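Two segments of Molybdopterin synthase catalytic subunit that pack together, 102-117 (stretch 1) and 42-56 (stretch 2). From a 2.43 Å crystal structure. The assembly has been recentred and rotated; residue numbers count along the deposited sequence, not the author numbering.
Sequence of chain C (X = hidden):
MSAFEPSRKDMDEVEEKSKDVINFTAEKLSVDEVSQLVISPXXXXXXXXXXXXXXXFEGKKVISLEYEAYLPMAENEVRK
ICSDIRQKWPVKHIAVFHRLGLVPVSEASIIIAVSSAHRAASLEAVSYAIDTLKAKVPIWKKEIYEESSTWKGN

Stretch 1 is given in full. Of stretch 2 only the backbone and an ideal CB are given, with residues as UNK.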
# COMPACT_ATOMS: atom_id res chain seq x y z
N LEU C 102 19.38 -14.35 4.39
CA LEU C 102 19.81 -13.73 3.14
C LEU C 102 18.71 -13.38 2.17
O LEU C 102 18.00 -14.25 1.63
CB LEU C 102 20.85 -14.61 2.43
CG LEU C 102 22.22 -14.59 3.15
CD1 LEU C 102 23.09 -15.73 2.65
CD2 LEU C 102 22.94 -13.24 3.05
N VAL C 103 18.59 -12.08 1.91
CA VAL C 103 17.56 -11.59 0.99
C VAL C 103 18.32 -10.96 -0.15
O VAL C 103 18.85 -9.85 -0.02
CB VAL C 103 16.61 -10.57 1.66
CG1 VAL C 103 15.47 -10.20 0.73
CG2 VAL C 103 16.09 -11.17 2.96
N PRO C 104 18.43 -11.70 -1.26
CA PRO C 104 19.12 -11.10 -2.41
C PRO C 104 18.32 -9.94 -3.06
O PRO C 104 17.14 -9.69 -2.72
CB PRO C 104 19.28 -12.28 -3.37
CG PRO C 104 18.09 -13.12 -3.08
CD PRO C 104 17.89 -13.03 -1.58
N VAL C 105 19.00 -9.25 -3.97
CA VAL C 105 18.47 -8.10 -4.67
C VAL C 105 17.14 -8.42 -5.34
O VAL C 105 16.94 -9.49 -5.91
CB VAL C 105 19.48 -7.59 -5.73
CG1 VAL C 105 18.82 -6.58 -6.68
CG2 VAL C 105 20.69 -6.95 -5.03
N SER C 106 16.22 -7.48 -5.22
CA SER C 106 14.88 -7.58 -5.79
C SER C 106 13.95 -8.61 -5.17
O SER C 106 12.82 -8.74 -5.62
CB SER C 106 14.93 -7.74 -7.31
OG SER C 106 15.34 -6.50 -7.84
N GLU C 107 14.37 -9.33 -4.13
CA GLU C 107 13.45 -10.23 -3.42
C GLU C 107 13.03 -9.54 -2.15
O GLU C 107 13.71 -8.59 -1.67
CB GLU C 107 14.10 -11.57 -3.15
CG GLU C 107 14.45 -12.32 -4.42
CD GLU C 107 15.10 -13.67 -4.15
OE1 GLU C 107 15.08 -14.18 -3.02
OE2 GLU C 107 15.68 -14.21 -5.08
N ALA C 108 11.88 -9.95 -1.65
CA ALA C 108 11.21 -9.25 -0.56
C ALA C 108 11.76 -9.65 0.77
O ALA C 108 11.85 -10.85 1.06
CB ALA C 108 9.69 -9.52 -0.61
N SER C 109 12.09 -8.66 1.59
CA SER C 109 12.39 -8.86 3.02
C SER C 109 11.16 -8.76 3.97
O SER C 109 11.18 -9.27 5.10
CB SER C 109 13.44 -7.84 3.48
OG SER C 109 12.95 -6.51 3.45
N ILE C 110 10.13 -8.05 3.55
CA ILE C 110 8.95 -7.78 4.37
C ILE C 110 7.74 -7.64 3.46
O ILE C 110 7.85 -7.11 2.36
CB ILE C 110 9.12 -6.54 5.33
CG1 ILE C 110 7.86 -6.31 6.11
CG2 ILE C 110 9.43 -5.27 4.59
CD1 ILE C 110 8.04 -5.67 7.46
N ILE C 111 6.60 -8.13 3.92
CA ILE C 111 5.35 -7.87 3.24
C ILE C 111 4.41 -7.69 4.38
O ILE C 111 4.28 -8.56 5.26
CB ILE C 111 4.90 -9.03 2.33
CG1 ILE C 111 5.85 -9.25 1.16
CG2 ILE C 111 3.52 -8.83 1.74
CD1 ILE C 111 5.50 -10.51 0.38
N ILE C 112 3.75 -6.54 4.34
CA ILE C 112 2.66 -6.18 5.24
C ILE C 112 1.41 -5.95 4.40
O ILE C 112 1.46 -5.29 3.34
CB ILE C 112 2.99 -4.89 6.00
CG1 ILE C 112 4.22 -5.09 6.89
CG2 ILE C 112 1.82 -4.52 6.88
CD1 ILE C 112 4.90 -3.82 7.36
N ALA C 113 0.32 -6.50 4.87
CA ALA C 113 -0.96 -6.32 4.25
C ALA C 113 -2.04 -6.05 5.33
O ALA C 113 -2.02 -6.67 6.38
CB ALA C 113 -1.29 -7.57 3.45
N VAL C 114 -2.98 -5.17 5.01
CA VAL C 114 -4.15 -4.88 5.85
C VAL C 114 -5.38 -4.79 5.00
O VAL C 114 -5.34 -4.12 3.97
CB VAL C 114 -4.00 -3.51 6.59
CG1 VAL C 114 -5.21 -3.28 7.51
CG2 VAL C 114 -2.73 -3.50 7.43
N SER C 115 -6.47 -5.43 5.44
CA SER C 115 -7.81 -5.29 4.79
C SER C 115 -8.78 -4.54 5.66
O SER C 115 -8.76 -4.67 6.86
CB SER C 115 -8.43 -6.66 4.45
OG SER C 115 -8.55 -7.48 5.63
N SER C 116 -9.65 -3.75 5.06
CA SER C 116 -10.74 -3.08 5.81
C SER C 116 -11.90 -2.78 4.84
O SER C 116 -11.77 -2.93 3.64
CB SER C 116 -10.25 -1.77 6.42
OG SER C 116 -9.72 -0.95 5.39
N ALA C 117 -13.00 -2.31 5.40
CA ALA C 117 -14.19 -1.96 4.61
C ALA C 117 -13.92 -0.80 3.64
O ALA C 117 -14.29 -0.92 2.43
CB ALA C 117 -15.42 -1.71 5.52
N UNK C 42 -16.21 -9.00 3.65
CA UNK C 42 -16.61 -7.74 4.26
C UNK C 42 -15.68 -6.58 3.92
O UNK C 42 -15.95 -5.48 4.35
CB UNK C 42 -16.68 -7.91 5.78
N UNK C 43 -14.61 -6.82 3.16
CA UNK C 43 -13.57 -5.84 2.91
C UNK C 43 -13.49 -5.47 1.46
O UNK C 43 -13.49 -6.36 0.59
CB UNK C 43 -12.21 -6.36 3.39
N UNK C 44 -13.44 -4.16 1.23
CA UNK C 44 -13.26 -3.55 -0.07
C UNK C 44 -11.85 -3.10 -0.39
O UNK C 44 -11.55 -2.83 -1.55
CB UNK C 44 -14.20 -2.35 -0.19
N UNK C 45 -10.98 -3.01 0.62
CA UNK C 45 -9.62 -2.46 0.41
C UNK C 45 -8.53 -3.30 1.09
O UNK C 45 -8.66 -3.68 2.24
CB UNK C 45 -9.55 -1.03 0.94
N UNK C 46 -7.46 -3.57 0.35
CA UNK C 46 -6.27 -4.19 0.86
C UNK C 46 -5.14 -3.27 0.48
O UNK C 46 -5.00 -2.99 -0.73
CB UNK C 46 -6.07 -5.61 0.32
N UNK C 47 -4.39 -2.76 1.47
CA UNK C 47 -3.13 -2.09 1.16
C UNK C 47 -2.04 -3.06 1.46
O UNK C 47 -2.18 -3.85 2.37
CB UNK C 47 -2.95 -0.79 1.95
N UNK C 48 -0.96 -3.00 0.70
CA UNK C 48 0.23 -3.81 0.94
C UNK C 48 1.49 -2.99 0.84
O UNK C 48 1.54 -2.01 0.09
CB UNK C 48 0.29 -4.98 -0.05
N UNK C 49 2.49 -3.36 1.66
CA UNK C 49 3.82 -2.79 1.56
C UNK C 49 4.79 -3.94 1.37
O UNK C 49 4.70 -4.95 2.06
CB UNK C 49 4.17 -1.95 2.79
N UNK C 50 5.73 -3.79 0.45
CA UNK C 50 6.68 -4.84 0.15
C UNK C 50 8.02 -4.18 0.14
O UNK C 50 8.21 -3.18 -0.58
CB UNK C 50 6.38 -5.55 -1.17
N UNK C 51 8.92 -4.70 1.00
CA UNK C 51 10.26 -4.18 1.18
C UNK C 51 11.17 -5.14 0.43
O UNK C 51 11.10 -6.35 0.63
CB UNK C 51 10.64 -4.05 2.66
N UNK C 52 12.03 -4.58 -0.41
CA UNK C 52 12.88 -5.32 -1.33
C UNK C 52 14.31 -4.86 -1.18
O UNK C 52 14.56 -3.70 -0.89
CB UNK C 52 12.41 -5.15 -2.78
N UNK C 53 15.25 -5.77 -1.42
CA UNK C 53 16.67 -5.45 -1.37
C UNK C 53 17.06 -4.60 -2.60
O UNK C 53 16.87 -5.03 -3.74
CB UNK C 53 17.50 -6.73 -1.31
N UNK C 54 17.57 -3.40 -2.35
CA UNK C 54 18.20 -2.57 -3.39
C UNK C 54 19.59 -3.05 -3.68
O UNK C 54 20.30 -3.40 -2.74
CB UNK C 54 18.24 -1.10 -2.97
N UNK C 55 20.01 -2.94 -4.95
CA UNK C 55 21.37 -3.24 -5.39
C UNK C 55 22.40 -2.16 -5.12
O UNK C 55 23.45 -2.21 -5.73
CB UNK C 55 21.36 -3.53 -6.89
N UNK C 56 22.16 -1.21 -4.22
CA UNK C 56 23.23 -0.25 -3.84
C UNK C 56 22.97 0.47 -2.53
O UNK C 56 21.81 0.60 -2.14
CB UNK C 56 23.41 0.80 -4.94

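The two strands run antiparallel, 172° apart; because each backbone is extended, the positions of stretch 2 alternate between two faces of the sheet.

Position 42 lies before the strand, with nothing of stretch 1 near its CB. Almost any residue would fit; it is Leu42, whose end leads away. At 43 the CB points sideways, 3.5 Å from Ser116 O and 3.9 Å from Ser115 CB, so a small or slender side chain suits. Cys43 places SG 3.8 Å from Ser115 CB.

At 44 an ideal CB would stand 3.0 Å from Ala117 O, a clash. Glycine is the natural answer, and Gly44 it is; its N makes a weak hydrogen bond to Ser116 O (3.2 Å). Position 45 begins the strand on the face of Ser116, its CB 4.0 Å from Ser116 O; a small residue fits, though stretch 1 alone would not rule out a larger one. Ala45 interacts mainly through its backbone, its O accepting from Ser116 N at 3.0 Å.

Position 46 shares a face with Ser115, and its extended backbone (-126/121) favours a beta-branched residue. Ile46 sets CG1 4.1 Å from Ser115 CB. Position 47 is on the face of Val114, but its CB is 4.6 Å from Val114 O, so stretch 1 scarcely restricts the choice. Ser47 turns OG to a partner elsewhere in the structure.

At 48 the small methyl of Ala113 leaves room beside Ile111, inviting a branched aliphatic. Leu48 uses it, CD2 lying 3.7 Å from Ala113 CB and 4.3 Å from Ile111 CG2. Position 49 pairs with Ile112 on the other face, where Ile110 offers apolar surface farther along; a long apolar or aromatic residue could reach it. Phe49 does so with chi1 t, meeting Ile110 CG2 at its ring edge, CE2 4.0 Å away.

Position 50 faces Ile111 CG1 at 4.4 Å and Ala108 CB at 5.2 Å from the ideal CB, a place for valine or isoleucine. Both methyls of Val50, CG1 and CG2, lie 4.1 Å from Ile111 CG1, and CG1 is also 3.8 Å from Ala108 CB. At 51 an ideal CB would be 2.6 Å from Ile110 CG2, so a residue without a side chain suits best. Gly51 leaves that space to the isoleucine, and its O accepts from Ser109 N at 2.7 Å beside the beta bulge.

Position 52 has its CB 3.8 Å from Glu107 O; a compact or beta-branched residue fits. Thr52 brings CG2 4.2 Å from Ala108 CA. At 53 the CB points toward Val103 O (3.6 Å) and Pro104 O (3.3 Å, tight), calling for a short donor. Thr53 donates from OG1 to Val103 O (2.9 Å), and its CG2 approaches Val105 CG2 at 4.1 Å.

Position 54 points away and tolerates a long polar chain: Arg54. At 55 Val105 CG2 is 4.0 Å from the ideal CB, permitting many residues; Asn55 packs there. Position 56 is out of reach; Asn56 donates from ND2 to Asn55 OD1 (2.6 Å).

Stretch 2 (42-56) LCGAISLFVGTTRNN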
# COMPACT_ATOMS: atom_id res chain seq x y z
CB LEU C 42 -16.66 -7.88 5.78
CG LEU C 42 -17.62 -8.97 6.28
CD1 LEU C 42 -17.17 -9.47 7.65
CD2 LEU C 42 -19.07 -8.49 6.30
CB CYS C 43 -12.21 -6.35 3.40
SG CYS C 43 -12.16 -6.26 5.20
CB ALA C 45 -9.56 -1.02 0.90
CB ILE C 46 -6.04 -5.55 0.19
CG1 ILE C 46 -7.21 -6.47 0.53
CG2 ILE C 46 -4.73 -6.17 0.63
CD1 ILE C 46 -7.12 -7.83 -0.11
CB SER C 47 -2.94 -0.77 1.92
OG SER C 47 -4.01 0.10 1.59
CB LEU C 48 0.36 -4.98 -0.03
CG LEU C 48 -0.74 -6.03 0.04
CD1 LEU C 48 -1.67 -5.84 -1.13
CD2 LEU C 48 -0.17 -7.42 -0.03
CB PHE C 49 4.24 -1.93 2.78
CG PHE C 49 5.67 -1.46 2.66
CD1 PHE C 49 6.01 -0.41 1.79
CD2 PHE C 49 6.72 -2.14 3.30
CE1 PHE C 49 7.35 -0.02 1.63
CE2 PHE C 49 8.06 -1.77 3.15
CZ PHE C 49 8.38 -0.71 2.30
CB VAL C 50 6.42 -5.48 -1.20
CG1 VAL C 50 7.47 -6.54 -1.52
CG2 VAL C 50 5.01 -6.03 -1.26
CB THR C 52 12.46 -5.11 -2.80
OG1 THR C 52 12.20 -3.72 -3.05
CG2 THR C 52 11.24 -5.92 -3.12
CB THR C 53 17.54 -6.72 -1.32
OG1 THR C 53 17.24 -7.49 -0.14
CG2 THR C 53 19.02 -6.34 -1.32
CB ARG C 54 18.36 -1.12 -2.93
CG ARG C 54 17.09 -0.33 -3.02
CD ARG C 54 17.01 0.66 -1.90
NE ARG C 54 18.11 1.60 -1.99
CZ ARG C 54 18.66 2.23 -0.95
NH1 ARG C 54 18.24 2.02 0.31
NH2 ARG C 54 19.64 3.08 -1.18
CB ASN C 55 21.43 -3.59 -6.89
CG ASN C 55 21.22 -2.36 -7.84
OD1 ASN C 55 21.32 -1.15 -7.46
ND2 ASN C 55 20.90 -2.68 -9.06
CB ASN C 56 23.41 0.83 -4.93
CG ASN C 56 22.14 1.60 -5.19
OD1 ASN C 56 21.94 2.67 -4.64
ND2 ASN C 56 21.23 0.99 -5.95
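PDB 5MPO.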